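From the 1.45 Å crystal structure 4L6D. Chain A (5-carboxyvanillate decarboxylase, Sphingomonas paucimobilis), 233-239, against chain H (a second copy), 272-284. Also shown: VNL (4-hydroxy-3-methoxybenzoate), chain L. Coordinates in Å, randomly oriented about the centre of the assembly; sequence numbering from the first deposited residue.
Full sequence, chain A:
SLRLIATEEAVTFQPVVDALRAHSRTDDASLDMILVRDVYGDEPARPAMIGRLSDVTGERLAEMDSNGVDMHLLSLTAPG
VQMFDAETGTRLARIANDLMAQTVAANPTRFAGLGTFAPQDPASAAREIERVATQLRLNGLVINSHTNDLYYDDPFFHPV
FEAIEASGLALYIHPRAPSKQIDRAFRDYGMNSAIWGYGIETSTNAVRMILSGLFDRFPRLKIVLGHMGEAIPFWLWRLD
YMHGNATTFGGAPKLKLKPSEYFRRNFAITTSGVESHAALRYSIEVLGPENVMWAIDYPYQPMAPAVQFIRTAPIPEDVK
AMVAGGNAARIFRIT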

ATOM      1  N   PRO A 233      -7.713   5.007   0.248  1.00  4.24           N
ATOM      2  CA  PRO A 233      -8.394   5.876   1.217  1.00  4.53           C
ATOM      3  C   PRO A 233      -7.569   6.130   2.487  1.00  4.56           C
ATOM      4  O   PRO A 233      -7.716   7.186   3.120  1.00  4.73           O
ATOM      5  N   PHE A 234      -6.700   5.191   2.862  1.00  4.78           N
ATOM      6  CA  PHE A 234      -5.915   5.340   4.084  1.00  4.09           C
ATOM      7  C   PHE A 234      -4.801   6.355   3.894  1.00  5.09           C
ATOM      8  O   PHE A 234      -4.379   7.002   4.857  1.00  5.51           O
ATOM      9  N   TRP A 235      -4.337   6.491   2.648  1.00  4.72           N
ATOM     10  CA  TRP A 235      -3.171   7.328   2.323  1.00  4.86           C
ATOM     11  C   TRP A 235      -3.490   8.767   1.903  1.00  5.53           C
ATOM     12  O   TRP A 235      -2.581   9.509   1.519  1.00  6.53           O
ATOM     13  N   LEU A 236      -4.763   9.161   1.928  1.00  4.85           N
ATOM     14  CA  LEU A 236      -5.168  10.450   1.353  1.00  4.59           C
ATOM     15  C   LEU A 236      -4.428  11.663   1.914  1.00  4.98           C
ATOM     16  O   LEU A 236      -4.023  12.548   1.163  1.00  5.04           O
ATOM     17  N   TRP A 237      -4.273  11.718   3.231  1.00  5.46           N
ATOM     18  CA  TRP A 237      -3.635  12.897   3.822  1.00  5.17           C
ATOM     19  C   TRP A 237      -2.183  13.067   3.344  1.00  6.50           C
ATOM     20  O   TRP A 237      -1.756  14.166   2.977  1.00  5.56           O
ATOM     21  N   ARG A 238      -1.441  11.968   3.331  1.00  6.51           N
ATOM     22  CA  ARG A 238      -0.042  11.973   2.913  1.00  6.29           C
ATOM     23  C   ARG A 238       0.122  12.243   1.420  1.00  6.58           C
ATOM     24  O   ARG A 238       1.029  12.963   1.017  1.00  5.69           O
ATOM     25  N   LEU A 239      -0.758  11.667   0.599  1.00  5.17           N
ATOM     26  CA  LEU A 239      -0.755  11.978  -0.829  1.00  5.18           C
ATOM     27  C   LEU A 239      -0.913  13.483  -1.038  1.00  7.20           C
ATOM     28  O   LEU A 239      -0.196  14.081  -1.840  1.00  7.99           O
TER
ATOM     29  N   SER H 272       3.840   9.688  12.026  1.00  3.91           N
ATOM     30  CA  SER H 272       4.623  10.600  11.173  1.00  5.16           C
ATOM     31  C   SER H 272       3.990  10.767   9.807  1.00  5.56           C
ATOM     32  O   SER H 272       3.662   9.783   9.152  1.00  5.81           O
ATOM     33  N   GLY H 273       3.802  12.013   9.389  1.00  5.25           N
ATOM     34  CA  GLY H 273       3.316  12.281   8.049  1.00  5.19           C
ATOM     35  C   GLY H 273       1.895  11.850   7.747  1.00  5.65           C
ATOM     36  O   GLY H 273       1.473  11.866   6.583  1.00  5.66           O
ATOM     37  N   VAL H 274       1.155  11.443   8.775  1.00  5.27           N
ATOM     38  CA  VAL H 274      -0.243  11.050   8.605  1.00  5.81           C
ATOM     39  C   VAL H 274      -1.072  11.746   9.691  1.00  7.53           C
ATOM     40  O   VAL H 274      -1.510  11.127  10.668  1.00  6.51           O
ATOM     41  N   GLU H 275      -1.264  13.052   9.523  1.00  4.59           N
ATOM     42  CA  GLU H 275      -1.964  13.854  10.520  1.00  4.22           C
ATOM     43  C   GLU H 275      -3.473  13.825  10.251  1.00  5.57           C
ATOM     44  O   GLU H 275      -4.093  14.827   9.901  1.00  7.38           O
ATOM     45  N   SER H 276      -4.033  12.631  10.419  1.00  4.98           N
ATOM     46  CA  SER H 276      -5.436  12.356  10.151  1.00  4.32           C
ATOM     47  C   SER H 276      -6.094  11.752  11.374  1.00  4.86           C
ATOM     48  O   SER H 276      -5.714  10.662  11.811  1.00  4.85           O
ATOM     49  N   HIS H 277      -7.064  12.462  11.940  1.00  6.01           N
ATOM     50  CA  HIS H 277      -7.793  11.948  13.090  1.00  6.18           C
ATOM     51  C   HIS H 277      -8.510  10.650  12.755  1.00  5.01           C
ATOM     52  O   HIS H 277      -8.578   9.750  13.589  1.00  6.27           O
ATOM     53  N   ALA H 278      -9.053  10.554  11.544  1.00  4.63           N
ATOM     54  CA  ALA H 278      -9.741   9.337  11.142  1.00  4.63           C
ATOM     55  C   ALA H 278      -8.787   8.147  11.090  1.00  4.44           C
ATOM     56  O   ALA H 278      -9.126   7.055  11.546  1.00  4.60           O
ATOM     57  N   ALA H 279      -7.611   8.339  10.503  1.00  4.69           N
ATOM     58  CA  ALA H 279      -6.649   7.244  10.424  1.00  4.67           C
ATOM     59  C   ALA H 279      -6.080   6.897  11.788  1.00  4.49           C
ATOM     60  O   ALA H 279      -5.787   5.729  12.065  1.00  5.69           O
ATOM     61  N   LEU H 280      -5.929   7.906  12.645  1.00  5.24           N
ATOM     62  CA  LEU H 280      -5.488   7.663  14.018  1.00  4.21           C
ATOM     63  C   LEU H 280      -6.513   6.833  14.793  1.00  6.44           C
ATOM     64  O   LEU H 280      -6.151   5.848  15.454  1.00  5.68           O
ATOM     65  N   ARG H 281      -7.784   7.213  14.699  1.00  4.70           N
ATOM     66  CA  ARG H 281      -8.842   6.456  15.367  1.00  6.38           C
ATOM     67  C   ARG H 281      -8.900   5.012  14.869  1.00  6.09           C
ATOM     68  O   ARG H 281      -9.004   4.076  15.677  1.00  7.08           O
ATOM     69  N   TYR H 282      -8.821   4.835  13.545  1.00  4.46           N
ATOM     70  CA  TYR H 282      -8.834   3.501  12.966  1.00  4.46           C
ATOM     71  C   TYR H 282      -7.701   2.673  13.575  1.00  7.19           C
ATOM     72  O   TYR H 282      -7.902   1.525  13.974  1.00  5.85           O
ATOM     73  N   SER H 283      -6.512   3.261  13.640  1.00  4.24           N
ATOM     74  CA  SER H 283      -5.340   2.514  14.085  1.00  5.46           C
ATOM     75  C   SER H 283      -5.435   2.120  15.551  1.00  5.49           C
ATOM     76  O   SER H 283      -5.093   0.992  15.917  1.00  5.57           O
ATOM     77  N   ILE H 284      -5.906   3.042  16.385  1.00  5.34           N
ATOM     78  CA  ILE H 284      -6.147   2.734  17.790  1.00  5.42           C
ATOM     79  C   ILE H 284      -7.157   1.584  17.920  1.00  6.09           C
ATOM     80  O   ILE H 284      -6.969   0.665  18.733  1.00  5.78           O
TER

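The two stretches bury 476 Å² between them, both sides summed. No direct hydrogen bond crosses the contact. The direct contacts are packing contacts, and one water supplies a polar link.

Aromatic packing comes first. Trp A237 is covered more than any other residue here, and its CA-to-CB bond points toward chain H. Its rotamer is t, with chi2 at 92°. The indole lies against Gly H273 to Glu H275, while Trp A237 CB is 4.3 Å from Ser H276 CB. Glu H275 CB sits over the six-membered ring, 3.8 Å from its centroid and 20° off the ring normal, which makes a CH-pi contact. The Glu H275 side chain (chi1 m, chi2 t) also brings OE1 to 3.5 Å from Trp A237 CZ2. Gly H273 O meets the ring edge, 3.2 Å from Trp A237 CE3. The CA-to-CB bond of Val H274 points away, and its CA lies 3.9 Å from Trp A237 CE3.

Phe A234 makes the second aromatic contact. Its CA-to-CB bond runs sideways, but the t rotamer, with chi2 at 66°, carries the end of the ring closer to the chain H helix. Phe A234 CE1 lies 3.9 Å from Ala H279 CB and 3.6 Å from Tyr H282 CD2. The CA-to-CB bonds of both residues point toward chain A, one helical turn apart. Tyr H282 is also t. The two aromatic rings meet obliquely, with planes at 71° and centroids 5.6 Å apart. Ser H283 OG lies at the edge of the phenyl ring, 3.7 Å from Phe A234 CZ.

The CA-to-CB bond of Arg A238 points sideways, and chi1 to chi3 are all t. Its aliphatic part packs on chain H: Arg A238 CB is 3.6 Å from Gly H273 O, and Arg A238 CD is 4.2 Å from Val H274 CG2. Gly H273 has a positive phi, which favours glycine. A CB there would also clash, lying 2.6 Å from Arg A238 NH1.

The polar link uses water 1. It accepts from Arg A238 NH1 at 2.9 Å and donates to Gly H273 O at 2.8 Å. Trp A237 NE1 comes within 3.5 Å of Glu H275 O, but the angle is too poor for a hydrogen bond.

Two serines bond within chain H. Ser H276 OG caps the helix by accepting from Ala H279 N at 3.0 Å. Ser H283 OG donates to Ala H279 O at 2.9 Å.

The bound VNL touches both chains. Its CM1 is 3.5 Å from Trp A237 CA, and its O2 is 3.5 Å from Ser H276 OG.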

ATOM      1  CB  PRO A 233      -9.651   5.080   1.564  1.00  3.68           C
ATOM      2  CG  PRO A 233      -9.960   4.323   0.284  1.00  6.04           C
ATOM      3  CD  PRO A 233      -8.605   3.935  -0.245  1.00  4.88           C
ATOM      4  CB  PHE A 234      -5.327   3.984   4.516  1.00  4.34           C
ATOM      5  CG  PHE A 234      -4.961   3.913   5.976  1.00  4.29           C
ATOM      6  CD1 PHE A 234      -5.952   3.971   6.943  1.00  4.31           C
ATOM      7  CD2 PHE A 234      -3.643   3.757   6.382  1.00  6.64           C
ATOM      8  CE1 PHE A 234      -5.645   3.894   8.293  1.00  4.51           C
ATOM      9  CE2 PHE A 234      -3.321   3.670   7.743  1.00  4.67           C
ATOM     10  CZ  PHE A 234      -4.328   3.738   8.695  1.00  5.28           C
ATOM     11  CB  TRP A 235      -2.359   6.699   1.188  1.00  5.17           C
ATOM     12  CG  TRP A 235      -1.607   5.427   1.499  1.00  5.27           C
ATOM     13  CD1 TRP A 235      -1.952   4.149   1.142  1.00  5.64           C
ATOM     14  CD2 TRP A 235      -0.345   5.323   2.175  1.00  4.79           C
ATOM     15  NE1 TRP A 235      -0.993   3.264   1.570  1.00  4.78           N
ATOM     16  CE2 TRP A 235       0.010   3.955   2.193  1.00  4.64           C
ATOM     17  CE3 TRP A 235       0.519   6.252   2.763  1.00  4.90           C
ATOM     18  CZ2 TRP A 235       1.179   3.492   2.790  1.00  6.77           C
ATOM     19  CZ3 TRP A 235       1.691   5.786   3.364  1.00  5.13           C
ATOM     20  CH2 TRP A 235       2.007   4.416   3.365  1.00  5.11           C
ATOM     21  CB  LEU A 236      -6.680  10.665   1.522  1.00  5.08           C
ATOM     22  CG  LEU A 236      -7.576   9.649   0.801  1.00  7.77           C
ATOM     23  CD1 LEU A 236      -9.044   9.966   1.063  1.00  9.08           C
ATOM     24  CD2 LEU A 236      -7.290   9.578  -0.706  1.00  7.45           C
ATOM     25  CB  TRP A 237      -3.730  12.872   5.359  1.00  6.83           C
ATOM     26  CG  TRP A 237      -3.389  14.196   5.967  1.00  7.07           C
ATOM     27  CD1 TRP A 237      -4.255  15.209   6.268  1.00  9.12           C
ATOM     28  CD2 TRP A 237      -2.084  14.671   6.304  1.00  7.82           C
ATOM     29  NE1 TRP A 237      -3.568  16.280   6.783  1.00  9.26           N
ATOM     30  CE2 TRP A 237      -2.232  15.977   6.820  1.00  6.19           C
ATOM     31  CE3 TRP A 237      -0.803  14.120   6.228  1.00  7.28           C
ATOM     32  CZ2 TRP A 237      -1.147  16.740   7.252  1.00  8.33           C
ATOM     33  CZ3 TRP A 237       0.272  14.876   6.661  1.00  7.22           C
ATOM     34  CH2 TRP A 237       0.096  16.176   7.161  1.00  6.83           C
ATOM     35  CB  ARG A 238       0.586  10.632   3.288  1.00  5.95           C
ATOM     36  CG  ARG A 238       2.079  10.467   2.997  1.00  6.82           C
ATOM     37  CD  ARG A 238       2.620   9.504   4.036  1.00  6.04           C
ATOM     38  NE  ARG A 238       3.982   9.004   3.841  1.00  5.92           N
ATOM     39  CZ  ARG A 238       5.085   9.655   4.197  1.00  6.27           C
ATOM     40  NH1 ARG A 238       5.018  10.895   4.676  1.00  7.19           N
ATOM     41  NH2 ARG A 238       6.274   9.076   4.036  1.00  6.54           N
ATOM     42  CB  LEU A 239      -1.879  11.222  -1.546  1.00  5.93           C
ATOM     43  CG  LEU A 239      -1.632   9.725  -1.772  1.00  4.72           C
ATOM     44  CD1 LEU A 239      -2.937   9.037  -2.122  1.00  8.92           C
ATOM     45  CD2 LEU A 239      -0.609   9.517  -2.887  1.00  6.68           C
TER
ATOM     46  CB  SER H 272       6.055  10.101  11.000  1.00  4.50           C
ATOM     47  OG  SER H 272       6.066   8.745  10.599  1.00  4.60           O
ATOM     48  CB  VAL H 274      -0.451   9.507   8.627  1.00  4.92           C
ATOM     49  CG1 VAL H 274      -1.915   9.160   8.370  1.00  6.12           C
ATOM     50  CG2 VAL H 274       0.415   8.829   7.561  1.00  5.21           C
ATOM     51  CB  GLU H 275      -1.384  15.273  10.547  1.00  5.90           C
ATOM     52  CG  GLU H 275       0.107  15.255  10.870  1.00  5.96           C
ATOM     53  CD  GLU H 275       0.839  16.560  10.589  1.00  6.69           C
ATOM     54  OE1 GLU H 275       0.188  17.620  10.385  1.00  7.18           O
ATOM     55  OE2 GLU H 275       2.099  16.497  10.584  1.00  7.85           O
ATOM     56  CB  SER H 276      -5.572  11.394   8.966  1.00  7.13           C
ATOM     57  OG  SER H 276      -6.873  10.825   8.935  1.00  6.13           O
ATOM     58  CB  HIS H 277      -8.791  12.983  13.610  1.00  5.24           C
ATOM     59  CG  HIS H 277      -8.142  14.145  14.294  1.00  6.75           C
ATOM     60  ND1 HIS H 277      -8.754  15.373  14.421  1.00  6.04           N
ATOM     61  CD2 HIS H 277      -6.934  14.259  14.898  1.00  5.61           C
ATOM     62  CE1 HIS H 277      -7.947  16.196  15.067  1.00  6.46           C
ATOM     63  NE2 HIS H 277      -6.837  15.547  15.369  1.00  5.65           N
ATOM     64  CB  ALA H 278     -10.433   9.521   9.794  1.00  5.03           C
ATOM     65  CB  ALA H 279      -5.527   7.568   9.442  1.00  4.54           C
ATOM     66  CB  LEU H 280      -5.253   8.990  14.746  1.00  4.68           C
ATOM     67  CG  LEU H 280      -4.967   8.911  16.251  1.00  5.23           C
ATOM     68  CD1 LEU H 280      -3.698   8.099  16.523  1.00  4.97           C
ATOM     69  CD2 LEU H 280      -4.872  10.317  16.863  1.00  6.40           C
ATOM     70  CB  ARG H 281     -10.202   7.121  15.161  1.00  9.85           C
ATOM     71  CG  ARG H 281     -11.365   6.277  15.660  1.00 19.26           C
ATOM     72  CD  ARG H 281     -12.700   6.905  15.323  1.00 25.49           C
ATOM     73  NE  ARG H 281     -12.678   8.341  15.589  1.00 29.41           N
ATOM     74  CZ  ARG H 281     -12.737   9.276  14.646  1.00 32.75           C
ATOM     75  NH1 ARG H 281     -12.843   8.929  13.367  1.00 31.00           N
ATOM     76  NH2 ARG H 281     -12.699  10.557  14.981  1.00 29.34           N
ATOM     77  CB  TYR H 282      -8.692   3.561  11.431  1.00  4.40           C
ATOM     78  CG  TYR H 282      -8.477   2.180  10.846  1.00  4.41           C
ATOM     79  CD1 TYR H 282      -9.563   1.377  10.485  1.00  4.65           C
ATOM     80  CD2 TYR H 282      -7.190   1.654  10.712  1.00  4.39           C
ATOM     81  CE1 TYR H 282      -9.364   0.095  10.003  1.00  4.63           C
ATOM     82  CE2 TYR H 282      -6.985   0.382  10.232  1.00  4.92           C
ATOM     83  CZ  TYR H 282      -8.075  -0.394   9.886  1.00  4.49           C
ATOM     84  OH  TYR H 282      -7.871  -1.672   9.422  1.00  4.88           O
ATOM     85  CB  SER H 283      -4.049   3.297  13.806  1.00  5.94           C
ATOM     86  OG  SER H 283      -3.898   3.501  12.408  1.00  6.32           O
ATOM     87  CB  ILE H 284      -6.612   3.980  18.565  1.00  6.53           C
ATOM     88  CG1 ILE H 284      -5.463   4.993  18.665  1.00  6.85           C
ATOM     89  CG2 ILE H 284      -7.100   3.586  19.957  1.00  7.65           C
ATOM     90  CD1 ILE H 284      -5.887   6.390  19.138  1.00  6.85           C
TER
HETATM   91  C1  VNL L 404      -7.646  14.276   4.972  1.00 23.82           C
HETATM   92  CO1 VNL L 404      -7.125  13.740   3.780  1.00 22.36           C
HETATM   93  CO2 VNL L 404      -7.638  15.664   5.230  1.00 26.57           C
HETATM   94  CM1 VNL L 404      -6.570  14.584   2.803  1.00 19.00           C
HETATM   95  CM2 VNL L 404      -7.090  16.524   4.279  1.00 24.69           C
HETATM   96  OM  VNL L 404      -7.025  17.888   4.416  1.00 20.64           O
HETATM   97  CZ  VNL L 404      -6.538  15.966   3.032  1.00 26.00           C
HETATM   98  CC  VNL L 404      -8.236  13.352   5.997  1.00 27.03           C
HETATM   99  CV  VNL L 404      -7.563  18.533   5.583  1.00 20.75           C
HETATM  100  O1  VNL L 404      -8.903  12.342   5.631  1.00 19.90           O
HETATM  101  O2  VNL L 404      -8.033  13.638   7.205  1.00 24.03           O
HETATM  102  O3  VNL L 404      -5.920  16.863   2.191  1.00 29.61           O
HETATM  103  O   HOH W   1       3.130  13.120   4.736  1.00  7.20           O